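Local coordinates for peptidase M14 domain-containing protein (Shewanella amazonensis, PDB 2QVP) that probably acts as a zinc-dependent hydrolase of the peptidase M14 family, a putative metallocarboxypeptidase whose substrate is not established, at residues W12-F17 and P251-I256; L86-Q91 and A262-V267; T175-Y180 and Q201-A206. All blocks are in the same frame, centred on the assembly; numbering follows the deposited sequence. Where two conformers were deposited one is given.

Interaction 1 (W12-F17 and P251-I256); sequences WRSEIF and PLDQRI
The guanidinium of Arg-255 stands edge-on over one face of the Trp-12 indole, the two planes 72° apart. CZ of Arg-255 lies 4.0 Å from the centroid of the six-membered ring of Trp-12, almost along its normal: a cation-pi contact. NH2 of Arg-255 comes closest, 3.2 Å from CE2 of Trp-12. One face of the guanidinium is covered by CD1 of Leu-252. On the Phe-17 ring, CG2 of Ile-16 covers one face, and CD1 of Ile-256 meets the edge. The polar centre is the Asp-253 carboxylate, which grips the end of strand 13-14 and the turn that follows with three bonds. OD1 accepts from Ser-14 OG at 2.6 Å through its syn lone pair. OD2 uses its own syn lone pair for Glu-15 N, at 2.8 Å, and takes a longer bond from Ile-16 N, at 3.3 Å, from above the carboxylate plane. Ser-14 OG in turn accepts from Phe-17 N at 2.9 Å, an ST motif. An alanine at Asp-253 would remove all three bonds and would probably leave the turn less firmly held to the helix. Strand 13-14 pairs antiparallel with strand 19-20, while helix 252-270 starts beside the turn. Arg-255 NH1 salt-bridges Glu-170 of strand 165-171. Helix 80-91 closes the other end, with Trp-83 touching both Phe-17 and Ile-256.

Interaction 2 (L86-Q91 and A262-V267); sequences LHFLSQ and AMNTFV
Phe-88 carries the tight part of this contact between helices 80-91 and 252-270. The two short segments pass with their axes 10.3 Å apart at 58°. CG of Phe-88 is anti to the backbone N (chi1 164°), which sends the ring across to the other helix. CB of Met-263, a selenomethionine, sits over one ring face, 3.6 Å from CD1 of Phe-88, as a CH-pi contact. SE of Met-263 lies 4.6 Å from the centroid of the Phe-88 ring, obliquely, in a Met-aromatic contact. CG2 of Val-267 touches the ring tip at CZ more loosely, at 4.1 Å. At the ring edge, OD1 of Asn-264 is 3.2 Å from CD1 of Phe-88. The side toward Gln-91, an exposed residue, is looser and wet. The amides of Gln-91 and Asn-264 approach with NE2 and ND2 3.6 Å apart, and a water links the helices instead. It donates to Phe-88 O and to Asn-264 OD1, the latter at 2.7 Å, and accepts from Gln-91 NE2. Asn-264 OD1 thus serves both halves. Its partial negative charge faces the ring hydrogens, which would probably favour this edge approach, while the water meets its need for a donor.

Interaction 3 (T175-Y180 and Q201-A206); sequences TDTYVY and QYFPIA
A single parallel beta bridge joins Thr-177 to Ile-205, just ahead of strand 178-182 in the mixed sheet of this M14-type alpha/beta fold. The chain leaves that strand, runs through helix 190-200 and comes back with 203-206 extended alongside the strand's start, though they form no regular strand. Thr-177 fills both backbone positions. Its N donates to Pro-204 O at 2.8 Å, nearly along the C=O axis and close to straight (166°). Its O accepts from Ala-206 N at 2.7 Å, in the carbonyl plane. CA of Ile-205 adds a CA-H...O contact to the same oxygen, 3.4 Å from Thr-177 O. The Thr-177 hydroxyl is used elsewhere. OG1 is anti to the backbone N (chi1 -163°) and bonds to Glu-245 O on strand 241-247. CG2 is therefore left in the crowded position, where it packs 3.8 Å from CD1 of Ile-205. Thr-175 O is satisfied by Gln-250 NE2. Asp-176 meets the other segment by packing: OD1 rests against CB and CG of Pro-204, and CB of Asp-176 lies 3.6 Å from CA of Ala-206. The Tyr-178 OH bonds to Asp-171 OD2. Its backbone is hydrogen-bonded to Glu-245, the predicted proton donor/acceptor, and its side chain also touches that residue. The bridge thus borders the probable active site. Tyr-178 meets the loop through its side-chain base, where CB lies 4.0 Å from CB of Ala-206.

Along the chain the order is 12-17, 86-91, 175-180, 201-206, 251-256, 262-267. Interactions 1 and 2 therefore cross, and interaction 3 falls within the span of both. The centres of the three lie 15 to 18 Å apart. Interactions 1 and 2 share helix 252-270, and they touch where Phe-17 packs on Leu-86 and Ile-256 on His-87. Interaction 3 reaches the same helix near its start, with Phe-203 and Tyr-202 meeting Arg-255 and Gln-254, but does not touch interaction 2. Helix 252-270 thus joins the N-terminal turn, helix 80-91 and the loop beside strand 178-182. Of the three, interaction 3 lies closest to the predicted active-site Glu-245.

Interaction 1 (W12-F17 and P251-I256)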
loop_
_atom_site.group_PDB
_atom_site.type_symbol
_atom_site.label_atom_id
_atom_site.label_comp_id
_atom_site.label_asym_id
_atom_site.label_seq_id
_atom_site.Cartn_x
_atom_site.Cartn_y
_atom_site.Cartn_z
ATOM N N TRP A 12 8.464 -10.897 12.888
ATOM C CA TRP A 12 7.777 -12.158 12.867
ATOM C C TRP A 12 8.446 -13.113 11.857
ATOM O O TRP A 12 9.182 -12.703 10.970
ATOM C CB TRP A 12 6.317 -11.966 12.500
ATOM C CG TRP A 12 5.543 -11.028 13.370
ATOM C CD1 TRP A 12 4.767 -11.363 14.446
ATOM C CD2 TRP A 12 5.422 -9.606 13.219
ATOM N NE1 TRP A 12 4.189 -10.253 14.976
ATOM C CE2 TRP A 12 4.574 -9.153 14.254
ATOM C CE3 TRP A 12 5.926 -8.672 12.299
ATOM C CZ2 TRP A 12 4.217 -7.808 14.394
ATOM C CZ3 TRP A 12 5.593 -7.329 12.451
ATOM C CH2 TRP A 12 4.745 -6.913 13.492
ATOM N N ARG A 13 8.158 -14.396 12.028
ATOM C CA ARG A 13 8.630 -15.462 11.155
ATOM C C ARG A 13 7.496 -15.720 10.189
ATOM O O ARG A 13 6.340 -15.777 10.616
ATOM C CB ARG A 13 8.958 -16.707 12.013
ATOM C CG ARG A 13 9.019 -18.090 11.327
ATOM C CD ARG A 13 10.180 -18.270 10.346
ATOM N NE ARG A 13 10.113 -19.574 9.663
ATOM C CZ ARG A 13 11.045 -20.079 8.832
ATOM N NH1 ARG A 13 12.178 -19.423 8.568
ATOM N NH2 ARG A 13 10.851 -21.272 8.258
ATOM N N SER A 14 7.812 -15.843 8.902
ATOM C CA SER A 14 6.847 -16.227 7.892
ATOM C C SER A 14 7.199 -17.617 7.436
ATOM O O SER A 14 8.367 -17.869 7.141
ATOM C CB SER A 14 6.921 -15.340 6.649
ATOM O OG SER A 14 6.097 -15.859 5.594
ATOM N N GLU A 15 6.203 -18.499 7.373
ATOM C CA GLU A 15 6.352 -19.848 6.819
ATOM C C GLU A 15 6.084 -19.821 5.323
ATOM O O GLU A 15 6.656 -20.612 4.612
ATOM C CB GLU A 15 5.391 -20.837 7.471
ATOM C CG GLU A 15 5.489 -20.949 8.997
ATOM C CD GLU A 15 6.852 -21.399 9.493
ATOM O OE1 GLU A 15 7.612 -22.028 8.716
ATOM O OE2 GLU A 15 7.144 -21.128 10.684
ATOM N N ILE A 16 5.195 -18.933 4.862
ATOM C CA ILE A 16 4.938 -18.701 3.422
ATOM C C ILE A 16 6.271 -18.349 2.742
ATOM O O ILE A 16 6.607 -18.896 1.673
ATOM C CB ILE A 16 3.905 -17.582 3.195
ATOM C CG1 ILE A 16 2.506 -18.016 3.630
ATOM C CG2 ILE A 16 3.840 -17.139 1.726
ATOM C CD1 ILE A 16 1.494 -16.839 3.612
ATOM N N PHE A 17 7.064 -17.494 3.390
ATOM C CA PHE A 17 8.372 -17.108 2.838
ATOM C C PHE A 17 9.595 -17.725 3.514
ATOM O O PHE A 17 10.691 -17.501 3.035
ATOM C CB PHE A 17 8.453 -15.588 2.793
ATOM C CG PHE A 17 7.426 -14.986 1.875
ATOM C CD1 PHE A 17 7.569 -15.079 0.487
ATOM C CD2 PHE A 17 6.299 -14.363 2.383
ATOM C CE1 PHE A 17 6.607 -14.532 -0.360
ATOM C CE2 PHE A 17 5.364 -13.824 1.545
ATOM C CZ PHE A 17 5.516 -13.896 0.175
ATOM N N PRO A 251 -1.329 -13.583 13.466
ATOM C CA PRO A 251 -0.160 -14.229 12.857
ATOM C C PRO A 251 0.203 -13.604 11.509
ATOM O O PRO A 251 -0.696 -13.292 10.710
ATOM C CB PRO A 251 -0.614 -15.667 12.646
ATOM C CG PRO A 251 -1.858 -15.822 13.522
ATOM C CD PRO A 251 -2.482 -14.505 13.539
ATOM N N LEU A 252 1.506 -13.438 11.281
ATOM C CA LEU A 252 2.030 -12.794 10.082
ATOM C C LEU A 252 1.471 -13.379 8.789
ATOM O O LEU A 252 0.977 -12.628 7.947
ATOM C CB LEU A 252 3.567 -12.845 10.051
ATOM C CG LEU A 252 4.270 -12.099 8.888
ATOM C CD1 LEU A 252 4.138 -10.617 9.037
ATOM C CD2 LEU A 252 5.744 -12.503 8.821
ATOM N N ASP A 253 1.529 -14.696 8.626
ATOM C CA ASP A 253 1.046 -15.315 7.372
ATOM C C ASP A 253 -0.442 -15.026 7.096
ATOM O O ASP A 253 -0.800 -14.769 5.950
ATOM C CB ASP A 253 1.424 -16.801 7.317
ATOM C CG ASP A 253 2.958 -17.024 7.139
ATOM O OD1 ASP A 253 3.686 -16.148 6.601
ATOM O OD2 ASP A 253 3.454 -18.102 7.530
ATOM N N GLN A 254 -1.288 -14.974 8.137
ATOM C CA GLN A 254 -2.692 -14.581 7.951
ATOM C C GLN A 254 -2.795 -13.126 7.455
ATOM O O GLN A 254 -3.538 -12.819 6.502
ATOM C CB GLN A 254 -3.502 -14.821 9.227
ATOM C CG GLN A 254 -3.711 -16.321 9.489
ATOM C CD GLN A 254 -4.595 -16.976 8.425
ATOM O OE1 GLN A 254 -5.772 -16.632 8.291
ATOM N NE2 GLN A 254 -4.026 -17.916 7.660
ATOM N N ARG A 255 -2.010 -12.248 8.066
ATOM C CA ARG A 255 -1.937 -10.860 7.593
ATOM C C ARG A 255 -1.408 -10.762 6.160
ATOM O O ARG A 255 -1.888 -9.931 5.389
ATOM C CB ARG A 255 -1.060 -10.025 8.507
ATOM C CG ARG A 255 -1.635 -9.752 9.904
ATOM C CD ARG A 255 -0.580 -8.970 10.636
ATOM N NE ARG A 255 0.369 -9.779 11.317
ATOM C CZ ARG A 255 1.603 -9.415 11.649
ATOM N NH1 ARG A 255 2.161 -8.246 11.293
ATOM N NH2 ARG A 255 2.313 -10.305 12.297
ATOM N N ILE A 256 -0.417 -11.599 5.817
ATOM C CA ILE A 256 0.113 -11.654 4.445
ATOM C C ILE A 256 -1.010 -12.053 3.463
ATOM O O ILE A 256 -1.201 -11.396 2.423
ATOM C CB ILE A 256 1.358 -12.577 4.317
ATOM C CG1 ILE A 256 2.572 -11.932 4.999
ATOM C CG2 ILE A 256 1.684 -12.869 2.841
ATOM C CD1 ILE A 256 3.792 -12.842 5.117
#

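Interaction 2 (L86-Q91 and A262-V267)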
loop_
_atom_site.group_PDB
_atom_site.type_symbol
_atom_site.label_atom_id
_atom_site.label_comp_id
_atom_site.label_asym_id
_atom_site.label_seq_id
_atom_site.Cartn_x
_atom_site.Cartn_y
_atom_site.Cartn_z
ATOM N N LEU A 86 4.161 -9.179 -2.321
ATOM C CA LEU A 86 4.983 -10.209 -2.918
ATOM C C LEU A 86 4.108 -11.443 -3.164
ATOM O O LEU A 86 4.165 -12.037 -4.245
ATOM C CB LEU A 86 6.181 -10.509 -2.004
ATOM C CG LEU A 86 7.468 -11.072 -2.539
ATOM C CD1 LEU A 86 8.412 -11.301 -1.338
ATOM C CD2 LEU A 86 7.261 -12.333 -3.310
ATOM N N HIS A 87 3.279 -11.809 -2.178
ATOM C CA HIS A 87 2.375 -12.961 -2.321
ATOM C C HIS A 87 1.322 -12.746 -3.444
ATOM O O HIS A 87 1.032 -13.669 -4.239
ATOM C CB HIS A 87 1.733 -13.334 -0.966
ATOM C CG HIS A 87 0.831 -14.520 -1.044
ATOM N ND1 HIS A 87 1.305 -15.807 -1.172
ATOM C CD2 HIS A 87 -0.523 -14.616 -1.051
ATOM C CE1 HIS A 87 0.284 -16.644 -1.258
ATOM N NE2 HIS A 87 -0.833 -15.947 -1.193
ATOM N N PHE A 88 0.768 -11.538 -3.501
ATOM C CA PHE A 88 -0.191 -11.117 -4.546
ATOM C C PHE A 88 0.416 -11.327 -5.934
ATOM O O PHE A 88 -0.188 -11.982 -6.787
ATOM C CB PHE A 88 -0.630 -9.640 -4.299
ATOM C CG PHE A 88 -1.305 -8.948 -5.489
ATOM C CD1 PHE A 88 -2.614 -9.228 -5.833
ATOM C CD2 PHE A 88 -0.621 -7.951 -6.207
ATOM C CE1 PHE A 88 -3.218 -8.584 -6.910
ATOM C CE2 PHE A 88 -1.219 -7.306 -7.286
ATOM C CZ PHE A 88 -2.516 -7.622 -7.630
ATOM N N LEU A 89 1.623 -10.803 -6.143
ATOM C CA LEU A 89 2.309 -10.907 -7.450
ATOM C C LEU A 89 2.586 -12.326 -7.882
ATOM O O LEU A 89 2.441 -12.662 -9.071
ATOM C CB LEU A 89 3.649 -10.143 -7.440
ATOM C CG LEU A 89 3.643 -8.618 -7.335
ATOM C CD1 LEU A 89 5.069 -8.105 -7.298
ATOM C CD2 LEU A 89 2.857 -8.012 -8.499
ATOM N N SER A 90 2.984 -13.142 -6.911
ATOM C CA SER A 90 3.326 -14.521 -7.136
ATOM C C SER A 90 2.131 -15.337 -7.687
ATOM O O SER A 90 2.325 -16.294 -8.430
ATOM C CB SER A 90 3.857 -15.127 -5.835
ATOM O OG SER A 90 2.789 -15.499 -4.997
ATOM N N GLN A 91 0.903 -14.939 -7.317
ATOM C CA GLN A 91 -0.324 -15.567 -7.826
ATOM C C GLN A 91 -0.770 -15.000 -9.171
ATOM O O GLN A 91 -1.639 -15.575 -9.784
ATOM C CB GLN A 91 -1.481 -15.385 -6.836
ATOM C CG GLN A 91 -1.329 -16.042 -5.450
ATOM C CD GLN A 91 -2.439 -15.613 -4.438
ATOM O OE1 GLN A 91 -2.805 -16.406 -3.570
ATOM N NE2 GLN A 91 -2.967 -14.371 -4.555
ATOM N N ALA A 262 -7.034 -8.386 -0.290
ATOM C CA ALA A 262 -7.483 -7.004 -0.499
ATOM C C ALA A 262 -6.970 -6.451 -1.844
ATOM O O ALA A 262 -7.715 -5.766 -2.533
ATOM C CB ALA A 262 -7.034 -6.111 0.643
HETATM N N MSE A 263 -5.712 -6.763 -2.217
HETATM C CA MSE A 263 -5.138 -6.326 -3.509
HETATM C C MSE A 263 -5.886 -6.950 -4.675
HETATM O O MSE A 263 -6.211 -6.257 -5.655
HETATM C CB MSE A 263 -3.642 -6.630 -3.606
HETATM C CG MSE A 263 -2.814 -5.861 -2.609
HETATM SE SE MSE A 263 -1.014 -6.484 -2.406
HETATM C CE MSE A 263 -0.627 -5.794 -0.644
ATOM N N ASN A 264 -6.191 -8.237 -4.552
ATOM C CA ASN A 264 -7.031 -8.948 -5.536
ATOM C C ASN A 264 -8.406 -8.318 -5.701
ATOM O O ASN A 264 -8.842 -8.115 -6.821
ATOM C CB ASN A 264 -7.248 -10.419 -5.156
ATOM C CG ASN A 264 -6.007 -11.279 -5.354
ATOM O OD1 ASN A 264 -5.203 -11.052 -6.266
ATOM N ND2 ASN A 264 -5.864 -12.300 -4.506
ATOM N N THR A 265 -9.076 -8.021 -4.586
ATOM C CA THR A 265 -10.410 -7.399 -4.593
ATOM C C THR A 265 -10.363 -6.003 -5.182
ATOM O O THR A 265 -11.240 -5.646 -5.958
ATOM C CB THR A 265 -11.002 -7.327 -3.176
ATOM O OG1 THR A 265 -10.973 -8.633 -2.594
ATOM C CG2 THR A 265 -12.432 -6.831 -3.195
ATOM N N PHE A 266 -9.334 -5.240 -4.806
ATOM C CA PHE A 266 -9.109 -3.892 -5.308
ATOM C C PHE A 266 -8.995 -3.889 -6.842
ATOM O O PHE A 266 -9.723 -3.133 -7.506
ATOM C CB PHE A 266 -7.868 -3.299 -4.611
ATOM C CG PHE A 266 -7.418 -1.980 -5.155
ATOM C CD1 PHE A 266 -8.081 -0.804 -4.824
ATOM C CD2 PHE A 266 -6.289 -1.913 -5.964
ATOM C CE1 PHE A 266 -7.609 0.423 -5.322
ATOM C CE2 PHE A 266 -5.814 -0.718 -6.460
ATOM C CZ PHE A 266 -6.465 0.448 -6.150
ATOM N N VAL A 267 -8.138 -4.757 -7.382
ATOM C CA VAL A 267 -7.940 -4.892 -8.836
ATOM C C VAL A 267 -9.178 -5.484 -9.513
ATOM O O VAL A 267 -9.545 -5.051 -10.613
ATOM C CB VAL A 267 -6.652 -5.732 -9.165
ATOM C CG1 VAL A 267 -6.554 -6.086 -10.649
ATOM C CG2 VAL A 267 -5.412 -4.984 -8.733
HETATM O O HOH W 1 -2.915 -12.348 -6.926
#

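Interaction 3 (T175-Y180 and Q201-A206)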
loop_
_atom_site.group_PDB
_atom_site.type_symbol
_atom_site.label_atom_id
_atom_site.label_comp_id
_atom_site.label_asym_id
_atom_site.label_seq_id
_atom_site.Cartn_x
_atom_site.Cartn_y
_atom_site.Cartn_z
ATOM N N THR A 175 -6.063 -6.151 16.990
ATOM C CA THR A 175 -6.513 -7.534 16.751
ATOM C C THR A 175 -7.597 -7.567 15.644
ATOM O O THR A 175 -7.692 -8.535 14.893
ATOM C CB THR A 175 -7.127 -8.143 18.041
ATOM O OG1 THR A 175 -6.082 -8.423 18.975
ATOM C CG2 THR A 175 -7.898 -9.429 17.766
ATOM N N ASP A 176 -8.391 -6.489 15.545
ATOM C CA ASP A 176 -9.451 -6.345 14.547
ATOM C C ASP A 176 -8.993 -5.501 13.386
ATOM O O ASP A 176 -8.069 -4.693 13.530
ATOM C CB ASP A 176 -10.678 -5.687 15.168
ATOM C CG ASP A 176 -11.229 -6.467 16.341
ATOM O OD1 ASP A 176 -11.090 -7.714 16.386
ATOM O OD2 ASP A 176 -11.812 -5.813 17.216
ATOM N N THR A 177 -9.677 -5.675 12.256
ATOM C CA THR A 177 -9.313 -5.026 10.994
ATOM C C THR A 177 -10.348 -3.976 10.604
ATOM O O THR A 177 -11.486 -3.985 11.073
ATOM C CB THR A 177 -9.067 -6.095 9.866
ATOM O OG1 THR A 177 -8.333 -5.515 8.768
ATOM C CG2 THR A 177 -10.354 -6.687 9.375
ATOM N N TYR A 178 -9.912 -3.050 9.761
ATOM C CA TYR A 178 -10.732 -1.953 9.289
ATOM C C TYR A 178 -10.026 -1.355 8.071
ATOM O O TYR A 178 -8.940 -1.782 7.693
ATOM C CB TYR A 178 -10.941 -0.890 10.383
ATOM C CG TYR A 178 -9.672 -0.208 10.857
ATOM C CD1 TYR A 178 -8.826 -0.837 11.756
ATOM C CD2 TYR A 178 -9.329 1.080 10.414
ATOM C CE1 TYR A 178 -7.661 -0.242 12.179
ATOM C CE2 TYR A 178 -8.170 1.702 10.850
ATOM C CZ TYR A 178 -7.338 1.027 11.748
ATOM O OH TYR A 178 -6.160 1.587 12.205
ATOM N N VAL A 179 -10.689 -0.406 7.441
ATOM C CA VAL A 179 -10.162 0.281 6.275
ATOM C C VAL A 179 -10.496 1.771 6.340
ATOM O O VAL A 179 -11.491 2.188 6.977
ATOM C CB VAL A 179 -10.726 -0.304 4.962
ATOM C CG1 VAL A 179 -10.172 -1.692 4.703
ATOM C CG2 VAL A 179 -12.286 -0.288 4.997
ATOM N N TYR A 180 -9.603 2.552 5.729
ATOM C CA TYR A 180 -9.787 3.960 5.481
ATOM C C TYR A 180 -10.164 3.939 4.028
ATOM O O TYR A 180 -9.432 3.338 3.242
ATOM C CB TYR A 180 -8.505 4.793 5.617
ATOM C CG TYR A 180 -8.033 5.080 7.021
ATOM C CD1 TYR A 180 -7.176 4.201 7.670
ATOM C CD2 TYR A 180 -8.466 6.212 7.711
ATOM C CE1 TYR A 180 -6.761 4.439 8.972
ATOM C CE2 TYR A 180 -8.036 6.469 9.020
ATOM C CZ TYR A 180 -7.198 5.576 9.639
ATOM O OH TYR A 180 -6.759 5.838 10.904
ATOM N N GLN A 201 -12.683 -11.684 5.956
ATOM C CA GLN A 201 -12.619 -13.126 5.764
ATOM C C GLN A 201 -11.515 -13.706 6.646
ATOM O O GLN A 201 -11.576 -14.888 6.995
ATOM C CB GLN A 201 -12.359 -13.503 4.296
ATOM C CG GLN A 201 -13.361 -12.971 3.261
ATOM C CD GLN A 201 -14.800 -13.413 3.500
ATOM O OE1 GLN A 201 -15.059 -14.596 3.713
ATOM N NE2 GLN A 201 -15.745 -12.463 3.436
ATOM N N TYR A 202 -10.509 -12.889 6.982
ATOM C CA TYR A 202 -9.386 -13.293 7.825
ATOM C C TYR A 202 -9.530 -12.867 9.293
ATOM O O TYR A 202 -9.151 -13.637 10.181
ATOM C CB TYR A 202 -8.061 -12.768 7.221
ATOM C CG TYR A 202 -7.796 -13.364 5.865
ATOM C CD1 TYR A 202 -8.319 -12.782 4.709
ATOM C CD2 TYR A 202 -7.059 -14.548 5.734
ATOM C CE1 TYR A 202 -8.124 -13.357 3.463
ATOM C CE2 TYR A 202 -6.834 -15.119 4.477
ATOM C CZ TYR A 202 -7.380 -14.519 3.347
ATOM O OH TYR A 202 -7.165 -15.060 2.103
ATOM N N PHE A 203 -10.084 -11.678 9.569
ATOM C CA PHE A 203 -10.146 -11.180 10.958
ATOM C C PHE A 203 -11.450 -10.528 11.338
ATOM O O PHE A 203 -12.181 -10.087 10.465
ATOM C CB PHE A 203 -9.081 -10.100 11.160
ATOM C CG PHE A 203 -7.779 -10.420 10.549
ATOM C CD1 PHE A 203 -6.963 -11.371 11.125
ATOM C CD2 PHE A 203 -7.352 -9.756 9.390
ATOM C CE1 PHE A 203 -5.731 -11.689 10.549
ATOM C CE2 PHE A 203 -6.126 -10.064 8.808
ATOM C CZ PHE A 203 -5.315 -11.023 9.394
ATOM N N PRO A 204 -11.712 -10.385 12.649
ATOM C CA PRO A 204 -12.931 -9.652 12.998
ATOM C C PRO A 204 -12.829 -8.167 12.598
ATOM O O PRO A 204 -11.725 -7.590 12.605
ATOM C CB PRO A 204 -13.026 -9.798 14.521
ATOM C CG PRO A 204 -11.915 -10.709 14.942
ATOM C CD PRO A 204 -10.949 -10.815 13.838
ATOM N N ILE A 205 -13.962 -7.585 12.213
ATOM C CA ILE A 205 -14.027 -6.186 11.795
ATOM C C ILE A 205 -14.044 -5.341 13.067
ATOM O O ILE A 205 -14.676 -5.738 14.055
ATOM C CB ILE A 205 -15.284 -5.892 10.907
ATOM C CG1 ILE A 205 -15.323 -6.782 9.643
ATOM C CG2 ILE A 205 -15.343 -4.448 10.535
ATOM C CD1 ILE A 205 -14.097 -6.700 8.755
ATOM N N ALA A 206 -13.332 -4.208 13.052
ATOM C CA ALA A 206 -13.248 -3.303 14.210
ATOM C C ALA A 206 -14.630 -2.711 14.572
ATOM O O ALA A 206 -15.377 -2.269 13.686
ATOM C CB ALA A 206 -12.204 -2.174 13.956
#